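Side-chain contacts in dTDP-4-dehydrorhamnose 3,5-epimerase (Elizabethkingia anophelis NUHP1, PDB 6C46), which probably catalyses epimerisation at C3' and C5' of dTDP-4-dehydro-6-deoxy-glucose, giving dTDP-4-dehydro-beta-L-rhamnose in dTDP-L-rhamnose biosynthesis: residues K42-E45 with L49-H52; K17-I22 with R123-G128; D91-L96 with L117-P122; N57-S62 with H127-L132. All coordinates share one frame; numbering follows the deposited sequence.

Interaction 1: residues K42-E45 with L49-H52. With CA (calcium ion), chain F.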
loop_
_atom_site.group_PDB
_atom_site.type_symbol
_atom_site.label_atom_id
_atom_site.label_comp_id
_atom_site.label_asym_id
_atom_site.label_seq_id
_atom_site.Cartn_x
_atom_site.Cartn_y
_atom_site.Cartn_z
ATOM N N LYS A 42 9.168 -1.520 13.350
ATOM C CA LYS A 42 10.512 -1.943 12.958
ATOM C C LYS A 42 11.266 -0.808 12.310
ATOM O O LYS A 42 12.459 -0.606 12.581
ATOM C CB LYS A 42 10.432 -3.134 12.003
ATOM C CG LYS A 42 9.889 -4.408 12.698
ATOM C CD LYS A 42 9.695 -5.570 11.723
ATOM C CE LYS A 42 9.224 -6.836 12.474
ATOM N NZ LYS A 42 8.954 -7.866 11.462
ATOM N N PHE A 43 10.589 -0.067 11.435
ATOM C CA PHE A 43 11.237 1.025 10.740
ATOM C C PHE A 43 11.693 2.091 11.724
ATOM O O PHE A 43 12.831 2.579 11.645
ATOM C CB PHE A 43 10.281 1.611 9.710
ATOM C CG PHE A 43 10.860 2.752 8.948
ATOM C CD1 PHE A 43 11.671 2.523 7.855
ATOM C CD2 PHE A 43 10.579 4.061 9.327
ATOM C CE1 PHE A 43 12.205 3.585 7.131
ATOM C CE2 PHE A 43 11.102 5.131 8.621
ATOM C CZ PHE A 43 11.913 4.895 7.517
ATOM N N GLU A 44 10.814 2.473 12.657
ATOM C CA GLU A 44 11.181 3.512 13.627
ATOM C C GLU A 44 12.297 3.036 14.556
ATOM O O GLU A 44 13.194 3.817 14.896
ATOM C CB GLU A 44 9.939 3.946 14.417
ATOM C CG GLU A 44 8.976 4.696 13.501
ATOM C CD GLU A 44 7.694 5.168 14.200
ATOM O OE1 GLU A 44 7.341 4.671 15.295
ATOM O OE2 GLU A 44 7.071 6.080 13.646
ATOM N N GLU A 45 12.267 1.756 14.962
ATOM C CA GLU A 45 13.350 1.195 15.776
ATOM C C GLU A 45 14.692 1.302 15.057
ATOM O O GLU A 45 15.718 1.608 15.673
ATOM C CB GLU A 45 13.060 -0.274 16.126
ATOM C CG GLU A 45 11.989 -0.491 17.201
ATOM C CD GLU A 45 11.533 -1.953 17.389
ATOM O OE1 GLU A 45 11.642 -2.800 16.457
ATOM O OE2 GLU A 45 11.042 -2.247 18.500
ATOM N N LEU A 49 13.553 7.653 12.791
ATOM C CA LEU A 49 12.747 8.574 11.995
ATOM C C LEU A 49 11.259 8.288 12.191
ATOM O O LEU A 49 10.872 7.221 12.667
ATOM C CB LEU A 49 13.080 8.452 10.510
ATOM C CG LEU A 49 14.543 8.731 10.130
ATOM C CD1 LEU A 49 14.743 8.432 8.662
ATOM C CD2 LEU A 49 14.844 10.185 10.385
ATOM N N ASN A 50 10.429 9.257 11.796
ATOM C CA ASN A 50 8.980 9.052 11.767
ATOM C C ASN A 50 8.609 7.948 10.782
ATOM O O ASN A 50 8.987 7.996 9.610
ATOM C CB ASN A 50 8.292 10.342 11.369
ATOM C CG ASN A 50 6.791 10.170 11.208
ATOM O OD1 ASN A 50 6.146 9.407 11.949
ATOM N ND2 ASN A 50 6.225 10.894 10.251
ATOM N N GLY A 51 7.861 6.950 11.243
ATOM C CA GLY A 51 7.384 5.910 10.338
ATOM C C GLY A 51 5.892 5.921 10.091
ATOM O O GLY A 51 5.366 4.962 9.507
ATOM N N HIS A 52 5.185 6.958 10.524
ATOM C CA HIS A 52 3.726 7.053 10.415
ATOM C C HIS A 52 3.346 7.641 9.061
ATOM O O HIS A 52 3.462 8.856 8.845
ATOM C CB HIS A 52 3.194 7.931 11.539
ATOM C CG HIS A 52 1.704 8.096 11.532
ATOM N ND1 HIS A 52 1.050 8.926 12.417
ATOM C CD2 HIS A 52 0.741 7.507 10.782
ATOM C CE1 HIS A 52 -0.255 8.870 12.191
ATOM N NE2 HIS A 52 -0.471 8.015 11.204
HETATM CA CA CA F . 5.199 6.053 15.172
HETATM O O HOH W 1 5.240 8.360 14.334
HETATM O O HOH W 2 6.176 6.949 17.163
HETATM O O HOH W 3 4.494 4.355 16.702
#
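Glu44 and Gly51 make the one direct hydrogen bond of this contact, and it falls on a carboxylate that also holds a calcium ion. Gly51 N donates to Glu44 OE2 over 2.7 Å with an N-H...O angle of 153°, using the anti lone pair, the one turned away from OE1. Both Glu44 oxygens bind the metal in a bidentate grip, with OE2 2.4 Å from calcium. OE2 therefore has two partners, which would fix the rotation of the carboxylate. The side chain is extended beyond CG (chi2 180°), and Glu44 CG lies 3.3 Å from Leu49 O. Three waters and Glu40 complete the six calcium ligands.

The second shell comes from Asn50. Asn50 OD1 accepts a hydrogen bond from calcium-bound water 1 at 2.8 Å and also receives His52 N at 3.0 Å. The latter bond closes an Asx turn, with the donor well above the carbonyl plane. Asn50 would thus orient a metal-bound water, and its Asx turn helps define the loop that carries Gly51 N.

Beneath the polar layer, Phe43 reaches the loop because its CG is anti to the backbone N (chi1 180°). Asn50 O meets the ring edge 3.7 Å from Phe43 CE2, and Gly51 CA lies 3.8 Å from Phe43 CD2.

His52 stacks on His52 of the second subunit and hydrogen-bonds Glu40 of that subunit, which places the site beside the dimer interface. Helix 40-47 and the loop leading to strand 55-62 form the contact, while Phe43 meets Tyr120 of strand 118-121 edge-to-face.

Interaction 2: residues K17-I22 with R123-G128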
loop_
_atom_site.group_PDB
_atom_site.type_symbol
_atom_site.label_atom_id
_atom_site.label_comp_id
_atom_site.label_asym_id
_atom_site.label_seq_id
_atom_site.Cartn_x
_atom_site.Cartn_y
_atom_site.Cartn_z
ATOM N N LYS A 17 22.004 10.558 2.942
ATOM C CA LYS A 17 21.723 10.349 4.363
ATOM C C LYS A 17 20.232 10.178 4.599
ATOM O O LYS A 17 19.436 10.989 4.126
ATOM C CB LYS A 17 22.214 11.536 5.188
ATOM C CG LYS A 17 22.123 11.303 6.709
ATOM C CD LYS A 17 22.629 12.535 7.495
ATOM C CE LYS A 17 21.700 13.722 7.329
ATOM N NZ LYS A 17 22.111 14.858 8.193
ATOM N N ASP A 18 19.872 9.160 5.385
ATOM C CA ASP A 18 18.516 8.834 5.823
ATOM C C ASP A 18 17.662 8.268 4.710
ATOM O O ASP A 18 16.468 8.036 4.921
ATOM C CB ASP A 18 17.759 10.030 6.410
ATOM C CG ASP A 18 18.497 10.681 7.584
ATOM O OD1 ASP A 18 18.887 9.950 8.510
ATOM O OD2 ASP A 18 18.681 11.917 7.575
ATOM N N CYS A 19 18.219 8.046 3.536
ATOM C CA CYS A 19 17.465 7.525 2.406
ATOM C C CYS A 19 17.801 6.038 2.261
ATOM O O CYS A 19 18.973 5.677 2.109
ATOM C CB CYS A 19 17.827 8.359 1.169
ATOM S SG CYS A 19 17.177 7.847 -0.410
ATOM N N TYR A 20 16.782 5.169 2.337
ATOM C CA TYR A 20 17.011 3.730 2.434
ATOM C C TYR A 20 16.189 2.960 1.419
ATOM O O TYR A 20 15.103 3.384 1.008
ATOM C CB TYR A 20 16.662 3.154 3.838
ATOM C CG TYR A 20 17.478 3.803 4.916
ATOM C CD1 TYR A 20 18.822 3.464 5.093
ATOM C CD2 TYR A 20 16.917 4.753 5.750
ATOM C CE1 TYR A 20 19.592 4.085 6.061
ATOM C CE2 TYR A 20 17.673 5.369 6.730
ATOM C CZ TYR A 20 18.996 5.035 6.883
ATOM O OH TYR A 20 19.729 5.664 7.848
ATOM N N ILE A 21 16.712 1.791 1.061
ATOM C CA ILE A 21 15.986 0.782 0.298
ATOM C C ILE A 21 15.448 -0.250 1.284
ATOM O O ILE A 21 16.209 -0.787 2.099
ATOM C CB ILE A 21 16.908 0.118 -0.741
ATOM C CG1 ILE A 21 17.422 1.162 -1.739
ATOM C CG2 ILE A 21 16.174 -1.056 -1.464
ATOM C CD1 ILE A 21 18.673 0.686 -2.481
ATOM N N ILE A 22 14.158 -0.566 1.193
ATOM C CA ILE A 22 13.594 -1.669 1.978
ATOM C C ILE A 22 13.614 -2.904 1.097
ATOM O O ILE A 22 12.911 -2.968 0.082
ATOM C CB ILE A 22 12.169 -1.389 2.447
ATOM C CG1 ILE A 22 12.096 -0.028 3.130
ATOM C CG2 ILE A 22 11.710 -2.558 3.386
ATOM C CD1 ILE A 22 10.769 0.251 3.854
ATOM N N ARG A 123 11.764 13.581 4.296
ATOM C CA ARG A 123 11.438 14.992 4.186
ATOM C C ARG A 123 12.700 15.795 3.889
ATOM O O ARG A 123 13.772 15.487 4.411
ATOM C CB ARG A 123 10.829 15.509 5.486
ATOM C CG ARG A 123 9.455 14.882 5.821
ATOM C CD ARG A 123 8.806 15.582 7.012
ATOM N NE ARG A 123 7.518 14.950 7.328
ATOM C CZ ARG A 123 6.646 15.460 8.186
ATOM N NH1 ARG A 123 6.932 16.612 8.798
ATOM N NH2 ARG A 123 5.489 14.827 8.424
ATOM N N GLY A 124 12.548 16.854 3.084
ATOM C CA GLY A 124 13.658 17.702 2.661
ATOM C C GLY A 124 14.332 17.239 1.382
ATOM O O GLY A 124 15.348 17.823 0.975
ATOM N N PHE A 125 13.824 16.190 0.761
ATOM C CA PHE A 125 14.316 15.689 -0.510
ATOM C C PHE A 125 13.347 16.088 -1.602
ATOM O O PHE A 125 12.171 16.345 -1.341
ATOM C CB PHE A 125 14.419 14.153 -0.509
ATOM C CG PHE A 125 15.635 13.607 0.208
ATOM C CD1 PHE A 125 15.863 13.893 1.551
ATOM C CD2 PHE A 125 16.540 12.796 -0.470
ATOM C CE1 PHE A 125 16.994 13.366 2.221
ATOM C CE2 PHE A 125 17.665 12.263 0.186
ATOM C CZ PHE A 125 17.898 12.574 1.532
ATOM N N ALA A 126 13.843 16.124 -2.834
ATOM C CA ALA A 126 12.970 16.142 -3.998
ATOM C C ALA A 126 12.948 14.755 -4.608
ATOM O O ALA A 126 13.890 13.978 -4.450
ATOM C CB ALA A 126 13.418 17.169 -5.045
ATOM N N HIS A 127 11.863 14.451 -5.332
ATOM C CA HIS A 127 11.644 13.096 -5.809
ATOM C C HIS A 127 11.046 13.115 -7.209
ATOM O O HIS A 127 10.241 13.988 -7.550
ATOM C CB HIS A 127 10.702 12.321 -4.859
ATOM C CG HIS A 127 10.179 11.052 -5.457
ATOM N ND1 HIS A 127 8.901 10.939 -5.966
ATOM C CD2 HIS A 127 10.769 9.848 -5.648
ATOM C CE1 HIS A 127 8.732 9.721 -6.460
ATOM N NE2 HIS A 127 9.854 9.040 -6.281
ATOM N N GLY A 128 11.412 12.117 -8.006
ATOM C CA GLY A 128 10.781 11.969 -9.311
ATOM C C GLY A 128 11.008 10.576 -9.847
ATOM O O GLY A 128 11.771 9.796 -9.279
#
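Phe125 meets Lys17 and Cys19 where the two sheets of the cupin fold come together: the loop leading into strand 20-23 of one sheet meets the start of strand 125-131 of the other. The backbones stay well apart, the nearest CA atoms, those of Cys19 and Phe125, being 9.2 Å from each other, so the phenyl ring has to span the gap.

The tight part is at the ring's far end. Lys17 O approaches the edge close to the ring plane, 3.4 Å from Phe125 CZ, so a carbonyl oxygen faces the rim hydrogens rather than the pi cloud. The same oxygen accepts a hydrogen bond from Arg97 NH2, which gives this carbonyl a polar partner besides the ring edge. Leu16 and Arg97 also touch Phe125.

The loose side is that of the Lys17 side chain, whose aliphatic part runs away from the ring and is partly exposed. Only 104 Å² is buried in all, and no hydrogen bond links the segments.

Cys19 completes the buried side: its CB lies 4.0 Å from Phe125 CE2, and its SG stands 5.4 Å from the centroid of the Phe125 ring, 47° off the ring normal, in an oblique sulfur-aromatic contact.

Interaction 3: residues D91-L96 with L117-P122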
loop_
_atom_site.group_PDB
_atom_site.type_symbol
_atom_site.label_atom_id
_atom_site.label_comp_id
_atom_site.label_asym_id
_atom_site.label_seq_id
_atom_site.Cartn_x
_atom_site.Cartn_y
_atom_site.Cartn_z
ATOM N N ASP A 91 13.582 5.588 -10.370
ATOM C CA ASP A 91 13.152 6.539 -9.361
ATOM C C ASP A 91 14.373 7.283 -8.838
ATOM O O ASP A 91 15.392 6.654 -8.557
ATOM C CB ASP A 91 12.475 5.811 -8.215
ATOM C CG ASP A 91 11.758 6.751 -7.293
ATOM O OD1 ASP A 91 10.527 6.941 -7.462
ATOM O OD2 ASP A 91 12.441 7.328 -6.427
ATOM N N VAL A 92 14.268 8.611 -8.679
ATOM C CA VAL A 92 15.417 9.444 -8.300
ATOM C C VAL A 92 15.057 10.318 -7.106
ATOM O O VAL A 92 13.968 10.895 -7.059
ATOM C CB VAL A 92 15.875 10.337 -9.480
ATOM C CG1 VAL A 92 16.967 11.287 -9.025
ATOM C CG2 VAL A 92 16.383 9.476 -10.647
ATOM N N ALA A 93 15.966 10.406 -6.141
ATOM C CA ALA A 93 15.837 11.296 -4.994
ATOM C C ALA A 93 17.026 12.250 -4.958
ATOM O O ALA A 93 18.136 11.877 -5.352
ATOM C CB ALA A 93 15.764 10.509 -3.683
ATOM N N VAL A 94 16.781 13.484 -4.490
ATOM C CA VAL A 94 17.805 14.523 -4.361
ATOM C C VAL A 94 17.719 15.117 -2.964
ATOM O O VAL A 94 16.652 15.587 -2.551
ATOM C CB VAL A 94 17.637 15.649 -5.396
ATOM C CG1 VAL A 94 18.795 16.677 -5.242
ATOM C CG2 VAL A 94 17.559 15.068 -6.797
ATOM N N ASP A 95 18.823 15.102 -2.244
ATOM C CA ASP A 95 18.857 15.657 -0.896
ATOM C C ASP A 95 18.956 17.174 -1.018
ATOM O O ASP A 95 19.912 17.695 -1.606
ATOM C CB ASP A 95 20.039 15.043 -0.126
ATOM C CG ASP A 95 20.090 15.447 1.336
ATOM O OD1 ASP A 95 19.352 16.376 1.753
ATOM O OD2 ASP A 95 20.866 14.801 2.084
ATOM N N LEU A 96 17.963 17.887 -0.484
ATOM C CA LEU A 96 17.966 19.344 -0.528
ATOM C C LEU A 96 18.068 19.977 0.851
ATOM O O LEU A 96 17.746 21.161 1.008
ATOM C CB LEU A 96 16.723 19.857 -1.252
ATOM C CG LEU A 96 16.599 19.410 -2.716
ATOM C CD1 LEU A 96 15.225 19.834 -3.268
ATOM C CD2 LEU A 96 17.740 19.978 -3.558
ATOM N N LEU A 117 11.075 -3.942 -4.444
ATOM C CA LEU A 117 11.789 -2.998 -3.599
ATOM C C LEU A 117 10.935 -1.778 -3.254
ATOM O O LEU A 117 10.063 -1.352 -4.017
ATOM C CB LEU A 117 13.073 -2.535 -4.303
ATOM C CG LEU A 117 14.114 -3.649 -4.542
ATOM C CD1 LEU A 117 15.369 -3.142 -5.331
ATOM C CD2 LEU A 117 14.539 -4.257 -3.212
ATOM N N GLN A 118 11.222 -1.185 -2.100
ATOM C CA GLN A 118 10.677 0.115 -1.749
ATOM C C GLN A 118 11.825 1.074 -1.475
ATOM O O GLN A 118 12.891 0.671 -1.004
ATOM C CB GLN A 118 9.806 0.046 -0.510
ATOM C CG GLN A 118 8.617 -0.900 -0.640
ATOM C CD GLN A 118 8.071 -1.172 0.732
ATOM O OE1 GLN A 118 7.223 -0.436 1.210
ATOM N NE2 GLN A 118 8.618 -2.192 1.406
ATOM N N PHE A 119 11.562 2.354 -1.697
ATOM C CA PHE A 119 12.576 3.399 -1.605
ATOM C C PHE A 119 12.020 4.441 -0.647
ATOM O O PHE A 119 10.911 4.950 -0.863
ATOM C CB PHE A 119 12.830 3.975 -3.005
ATOM C CG PHE A 119 13.988 4.950 -3.110
ATOM C CD1 PHE A 119 13.936 5.985 -4.040
ATOM C CD2 PHE A 119 15.133 4.798 -2.361
ATOM C CE1 PHE A 119 15.015 6.873 -4.197
ATOM C CE2 PHE A 119 16.199 5.675 -2.503
ATOM C CZ PHE A 119 16.137 6.723 -3.422
ATOM N N TYR A 120 12.736 4.699 0.446
ATOM C CA TYR A 120 12.301 5.677 1.448
ATOM C C TYR A 120 13.046 6.984 1.210
ATOM O O TYR A 120 14.270 7.026 1.326
ATOM C CB TYR A 120 12.552 5.201 2.885
ATOM C CG TYR A 120 12.281 6.308 3.902
ATOM C CD1 TYR A 120 10.975 6.668 4.229
ATOM C CD2 TYR A 120 13.330 7.022 4.506
ATOM C CE1 TYR A 120 10.715 7.693 5.133
ATOM C CE2 TYR A 120 13.076 8.071 5.420
ATOM C CZ TYR A 120 11.765 8.385 5.726
ATOM O OH TYR A 120 11.466 9.400 6.610
ATOM N N VAL A 121 12.301 8.042 0.900
ATOM C CA VAL A 121 12.793 9.372 0.558
ATOM C C VAL A 121 12.414 10.307 1.710
ATOM O O VAL A 121 11.217 10.608 1.893
ATOM C CB VAL A 121 12.173 9.872 -0.758
ATOM C CG1 VAL A 121 12.763 11.204 -1.136
ATOM C CG2 VAL A 121 12.362 8.853 -1.898
ATOM N N PRO A 122 13.365 10.784 2.499
ATOM C CA PRO A 122 13.024 11.606 3.677
ATOM C C PRO A 122 12.396 12.942 3.301
ATOM O O PRO A 122 12.506 13.417 2.173
ATOM C CB PRO A 122 14.387 11.844 4.355
ATOM C CG PRO A 122 15.321 10.765 3.768
ATOM C CD PRO A 122 14.813 10.502 2.381
#
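Phe119, Ala93 and Asp91 carry this contact, a face-to-face packing of the two sheets in the cupin beta-sandwich. Strand 118-121 lies in one sheet and strand 88-95 in the other. Their segments run nearly parallel, at 21°, with a closest axis approach of 8.6 Å. That spacing is too wide for backbone hydrogen bonds and is filled by side chains; no hydrogen bond joins the two segments.

Phe119 has the largest buried area of the contact. With CG anti to the backbone N (chi1 -172°), its ring reaches across the interlayer to both partners on the facing strand. Ala93 offers a single methyl, whose CB is 3.7 Å from Phe119 CE1 and nearly as close to CZ. The same methyl meets Val121 CG1 at 4.0 Å from Ala93 CB, so two inward residues of strand 118-121 share one alanine.

Asp91 brings a polar group into this apolar layer. Asp91 OD1 hydrogen-bonds His127 NE2 on strand 125-131, which gives the buried carboxylate a polar partner. Val82 and Met109 pack against Phe119 as well, and Cys19 touches it from a loop.

The carboxylate plane stands 86° from the ring plane, yet Asp91 OD2 lies in the plane of the ring at its edge, 3.1 Å from Phe119 CD1, where it faces the rim hydrogens.

Interaction 4: residues N57-S62 with H127-L132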
loop_
_atom_site.group_PDB
_atom_site.type_symbol
_atom_site.label_atom_id
_atom_site.label_comp_id
_atom_site.label_asym_id
_atom_site.label_seq_id
_atom_site.Cartn_x
_atom_site.Cartn_y
_atom_site.Cartn_z
ATOM N N ASN A 57 -1.010 7.050 -2.431
ATOM C CA ASN A 57 -1.367 7.540 -3.756
ATOM C C ASN A 57 -0.929 6.523 -4.796
ATOM O O ASN A 57 0.092 5.849 -4.632
ATOM C CB ASN A 57 -0.687 8.886 -4.052
ATOM C CG ASN A 57 -0.887 9.891 -2.934
ATOM O OD1 ASN A 57 -1.937 10.498 -2.843
ATOM N ND2 ASN A 57 0.132 10.069 -2.080
ATOM N N ILE A 58 -1.689 6.440 -5.879
ATOM C CA ILE A 58 -1.418 5.508 -6.966
ATOM C C ILE A 58 -1.444 6.270 -8.281
ATOM O O ILE A 58 -2.352 7.074 -8.525
ATOM C CB ILE A 58 -2.456 4.364 -7.006
ATOM C CG1 ILE A 58 -2.427 3.552 -5.702
ATOM C CG2 ILE A 58 -2.199 3.448 -8.198
ATOM C CD1 ILE A 58 -1.149 2.692 -5.552
ATOM N N SER A 59 -0.489 5.972 -9.163
ATOM C CA SER A 59 -0.607 6.464 -10.528
ATOM C C SER A 59 -0.192 5.372 -11.502
ATOM O O SER A 59 0.626 4.512 -11.178
ATOM C CB SER A 59 0.236 7.729 -10.738
ATOM O OG SER A 59 1.595 7.423 -10.613
ATOM N N LYS A 60 -0.795 5.406 -12.685
ATOM C CA LYS A 60 -0.430 4.551 -13.805
ATOM C C LYS A 60 -0.082 5.467 -14.963
ATOM O O LYS A 60 -0.848 6.391 -15.260
ATOM C CB LYS A 60 -1.574 3.623 -14.198
ATOM C CG LYS A 60 -1.310 2.809 -15.489
ATOM C CD LYS A 60 -2.272 1.627 -15.622
ATOM C CE LYS A 60 -2.130 0.942 -16.969
ATOM N NZ LYS A 60 -3.084 -0.194 -17.114
ATOM N N SER A 61 1.067 5.221 -15.603
ATOM C CA SER A 61 1.561 6.082 -16.677
ATOM C C SER A 61 2.242 5.215 -17.719
ATOM O O SER A 61 2.628 4.073 -17.445
ATOM C CB SER A 61 2.547 7.148 -16.156
ATOM O OG SER A 61 2.131 7.671 -14.905
ATOM N N SER A 62 2.402 5.763 -18.919
ATOM C CA SER A 62 2.960 5.011 -20.030
ATOM C C SER A 62 4.460 5.261 -20.159
ATOM O O SER A 62 5.010 6.188 -19.559
ATOM C CB SER A 62 2.242 5.376 -21.327
ATOM O OG SER A 62 0.853 5.191 -21.170
ATOM N N HIS A 127 11.863 14.451 -5.332
ATOM C CA HIS A 127 11.644 13.096 -5.809
ATOM C C HIS A 127 11.046 13.115 -7.209
ATOM O O HIS A 127 10.241 13.988 -7.550
ATOM C CB HIS A 127 10.702 12.321 -4.859
ATOM C CG HIS A 127 10.179 11.052 -5.457
ATOM N ND1 HIS A 127 8.901 10.939 -5.966
ATOM C CD2 HIS A 127 10.769 9.848 -5.648
ATOM C CE1 HIS A 127 8.732 9.721 -6.460
ATOM N NE2 HIS A 127 9.854 9.040 -6.281
ATOM N N GLY A 128 11.412 12.117 -8.006
ATOM C CA GLY A 128 10.781 11.969 -9.311
ATOM C C GLY A 128 11.008 10.576 -9.847
ATOM O O GLY A 128 11.771 9.796 -9.279
ATOM N N PHE A 129 10.341 10.263 -10.963
ATOM C CA PHE A 129 10.557 8.956 -11.568
ATOM C C PHE A 129 10.219 8.987 -13.047
ATOM O O PHE A 129 9.496 9.867 -13.518
ATOM C CB PHE A 129 9.748 7.868 -10.867
ATOM C CG PHE A 129 8.275 7.895 -11.168
ATOM C CD1 PHE A 129 7.741 7.062 -12.137
ATOM C CD2 PHE A 129 7.418 8.713 -10.448
ATOM C CE1 PHE A 129 6.372 7.058 -12.400
ATOM C CE2 PHE A 129 6.049 8.716 -10.701
ATOM C CZ PHE A 129 5.524 7.889 -11.680
ATOM N N VAL A 130 10.747 7.996 -13.781
ATOM C CA VAL A 130 10.438 7.834 -15.201
ATOM C C VAL A 130 9.978 6.403 -15.437
ATOM O O VAL A 130 10.466 5.471 -14.789
ATOM C CB VAL A 130 11.656 8.159 -16.092
ATOM C CG1 VAL A 130 12.796 7.213 -15.754
ATOM C CG2 VAL A 130 11.289 8.056 -17.583
ATOM N N VAL A 131 9.004 6.229 -16.327
ATOM C CA VAL A 131 8.462 4.899 -16.593
ATOM C C VAL A 131 9.364 4.214 -17.604
ATOM O O VAL A 131 9.587 4.737 -18.698
ATOM C CB VAL A 131 7.016 4.978 -17.105
ATOM C CG1 VAL A 131 6.549 3.603 -17.529
ATOM C CG2 VAL A 131 6.087 5.570 -16.006
ATOM N N LEU A 132 9.874 3.040 -17.249
ATOM C CA LEU A 132 10.758 2.293 -18.143
ATOM C C LEU A 132 10.029 1.265 -18.987
ATOM O O LEU A 132 10.518 0.897 -20.066
ATOM C CB LEU A 132 11.824 1.568 -17.322
ATOM C CG LEU A 132 12.647 2.455 -16.404
ATOM C CD1 LEU A 132 13.546 1.573 -15.553
ATOM C CD2 LEU A 132 13.466 3.429 -17.249
#
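Ser62 and Val131 mark the closest backbone approach, with their CA atoms 6.5 Å apart. The segment axes of strands 57-62 and 127-131 come no nearer than 7.6 Å and diverge by 50°. No hydrogen bond passes between them, as expected for strands of two different sheets facing each other in the cupin sandwich. The angle separates the strands away from the Ser62 end, and longer side chains have to bridge the growing gap.

At the close end Val131 does most of the touching. The Ser62 carbonyl lies alongside the valine, Ser62 O being 3.4 Å from Val131 CB, with the C=O bond turned across rather than aimed at it. The valine's chi1 of 173° sets its two branches on different partners: CG1 packs against the Ser62 carbonyl, 3.6 Å from Ser62 O, while Val131 CG2 lies 3.9 Å from Ser61 CB. Further along, Phe129 takes over, and Phe129 CZ comes within 4.1 Å of Ser59 OG, obliquely to the ring. Phe129 also stacks on Phe138, the strand neighbour of Ser59.

On its outer edge, strand 55-62 pairs antiparallel with a strand of the second subunit, from Asn57 to Lys60, so the sheet continues across the dimer. Ser59 is about 5 Å, side chain to side chain, from Tyr140, the predicted proton donor.

The chemistry is that of small serines and a carbonyl resting on hydrocarbon. The direct contact is van der Waals only, a modest 162 Å²; directional bonds are made within each sheet and to the second subunit, as by Ser62 OG to Arg31 O of that chain.

Interactions 2 and 3 are nearly concentric, their centres 3 Å apart; interaction 3 is nested along the chain inside the loop that interaction 2 closes. Interaction 4 lies about 14 Å from interaction 3 between centres and reuses strand 125-131, sharing His127 and Gly128 with interaction 2. Interaction 1 sits on the opposite side of the chain's centre from interaction 4, 25 Å from it between centres, yet it touches interaction 3 (Leu49 and Phe43 to Tyr120) and interaction 2 (Leu49 to Asp18). Interactions 2, 3 and 4 thus bridge the two sheets of the cupin sandwich, while interaction 1 lies beside it. Both interactions 1 and 4 have residues that meet the second subunit.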